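GTP cyclohydrolase 1 type 2 homolog (Escherichia coli, Escherichia coli O157:H7, PDB 1NMO) forms a toroid-shaped homohexamer whose subunits each hold a dinuclear metal site, and may take part in degrading radiation-damaged nucleotides. Local coordinates at residues L140-A143 against S144-A148. Residues are numbered along the deposited sequence; the frame is centred on the assembly and turned at random.
Sequences LELA and SWIEA
Ala143 O is gripped twice. Glu147 N donates to Ala143 O at 3.1 Å, and a water gives it a second, weak bond. The same water donates to Glu147 OE1 at 2.6 Å. CG of Glu147 stands anti to the backbone N (chi1 160°) and the chain runs on extended, which brings the carboxylate to this water. The Glu147 N bond and three more are i to i+4 backbone bonds of helix 139-150. Ser144 N binds Leu140 O, Trp145 N binds Glu141 O, and Ile146 N binds Leu142 O, each at 2.9 Å. The last is nearly straight (N-H...O 169°).

Leu142 carries the apolar part. Leu142 CD1 meets Trp145 CD1 at 3.7 Å, oblique to the indole ring. Leu142 CG lies 3.9 Å from Ile146 CD1. Trp145 NE1 is fixed by a hydrogen bond to Leu116 O. Leu142 and Ile146 are buried and rest on Tyr211 of strand 209-212. Leu142 also touches Leu133 and Val137 of strand 128-137, while Leu140 packs on Arg224 of a second subunit.

Leu142 and Ile146 thus pack on the mixed sheet. On another side, a water weakly bound to Ala143 O links it to the Glu147 carboxylate, alongside the backbone bond.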
loop_
_atom_site.group_PDB
_atom_site.type_symbol
_atom_site.label_atom_id
_atom_site.label_comp_id
_atom_site.label_asym_id
_atom_site.label_seq_id
_atom_site.Cartn_x
_atom_site.Cartn_y
_atom_site.Cartn_z
ATOM N N LEU A 140 5.733 -12.667 24.655
ATOM C CA LEU A 140 4.950 -12.190 23.501
ATOM C C LEU A 140 3.727 -11.443 24.011
ATOM O O LEU A 140 3.361 -10.327 23.560
ATOM C CB LEU A 140 4.550 -13.393 22.649
ATOM C CG LEU A 140 3.285 -13.266 21.771
ATOM C CD1 LEU A 140 3.584 -12.260 20.659
ATOM C CD2 LEU A 140 2.904 -14.665 21.101
ATOM N N GLU A 141 3.108 -12.060 24.996
ATOM C CA GLU A 141 1.929 -11.486 25.656
ATOM C C GLU A 141 2.300 -10.147 26.307
ATOM O O GLU A 141 1.514 -9.180 26.272
ATOM C CB GLU A 141 1.440 -12.452 26.740
ATOM C CG GLU A 141 -0.074 -12.586 26.711
ATOM C CD GLU A 141 -0.624 -13.472 27.857
ATOM O OE1 GLU A 141 -0.228 -14.692 27.915
ATOM O OE2 GLU A 141 -1.457 -12.931 28.665
ATOM N N LEU A 142 3.475 -10.069 26.908
ATOM C CA LEU A 142 3.846 -8.808 27.526
ATOM C C LEU A 142 3.968 -7.757 26.406
ATOM O O LEU A 142 3.615 -6.611 26.583
ATOM C CB LEU A 142 5.177 -8.942 28.295
ATOM C CG LEU A 142 5.555 -7.651 29.030
ATOM C CD1 LEU A 142 4.341 -7.179 29.813
ATOM C CD2 LEU A 142 6.755 -7.877 29.977
ATOM N N ALA A 143 4.456 -8.156 25.244
ATOM C CA ALA A 143 4.628 -7.233 24.110
ATOM C C ALA A 143 3.318 -6.689 23.684
ATOM O O ALA A 143 3.149 -5.477 23.496
ATOM C CB ALA A 143 5.248 -7.940 22.952
ATOM N N SER A 144 2.362 -7.586 23.525
ATOM C CA SER A 144 1.025 -7.128 23.135
ATOM C C SER A 144 0.389 -6.237 24.146
ATOM O O SER A 144 -0.354 -5.333 23.792
ATOM C CB SER A 144 0.084 -8.303 22.930
ATOM O OG SER A 144 0.356 -8.764 21.647
ATOM N N TRP A 145 0.650 -6.509 25.410
ATOM C CA TRP A 145 0.098 -5.719 26.509
ATOM C C TRP A 145 0.662 -4.269 26.507
ATOM O O TRP A 145 -0.061 -3.232 26.642
ATOM C CB TRP A 145 0.515 -6.426 27.787
ATOM C CG TRP A 145 0.253 -5.663 29.016
ATOM C CD1 TRP A 145 1.159 -5.238 29.932
ATOM C CD2 TRP A 145 -1.031 -5.359 29.531
ATOM N NE1 TRP A 145 0.505 -4.683 31.039
ATOM C CE2 TRP A 145 -0.842 -4.750 30.801
ATOM C CE3 TRP A 145 -2.337 -5.556 29.046
ATOM C CZ2 TRP A 145 -1.906 -4.325 31.578
ATOM C CZ3 TRP A 145 -3.405 -5.136 29.832
ATOM C CH2 TRP A 145 -3.173 -4.525 31.097
ATOM N N ILE A 146 1.977 -4.197 26.408
ATOM C CA ILE A 146 2.671 -2.911 26.381
ATOM C C ILE A 146 2.086 -2.081 25.211
ATOM O O ILE A 146 1.766 -0.869 25.365
ATOM C CB ILE A 146 4.202 -3.179 26.238
ATOM C CG1 ILE A 146 4.685 -3.855 27.535
ATOM C CG2 ILE A 146 4.998 -1.904 25.989
ATOM C CD1 ILE A 146 6.225 -4.033 27.712
ATOM N N GLU A 147 1.881 -2.739 24.071
ATOM C CA GLU A 147 1.358 -2.031 22.890
ATOM C C GLU A 147 -0.078 -1.517 23.041
ATOM O O GLU A 147 -0.424 -0.428 22.516
ATOM C CB GLU A 147 1.472 -2.920 21.645
ATOM C CG GLU A 147 0.546 -2.529 20.471
ATOM C CD GLU A 147 0.813 -3.414 19.201
ATOM O OE1 GLU A 147 1.541 -4.434 19.288
ATOM O OE2 GLU A 147 0.292 -3.118 18.112
ATOM N N ALA A 148 -0.924 -2.274 23.745
ATOM C CA ALA A 148 -2.334 -1.861 23.958
ATOM C C ALA A 148 -2.330 -0.738 25.008
ATOM O O ALA A 148 -3.102 0.200 24.924
ATOM C CB ALA A 148 -3.139 -3.050 24.473
HETATM O O HOH W 1 3.452 -5.835 20.297
#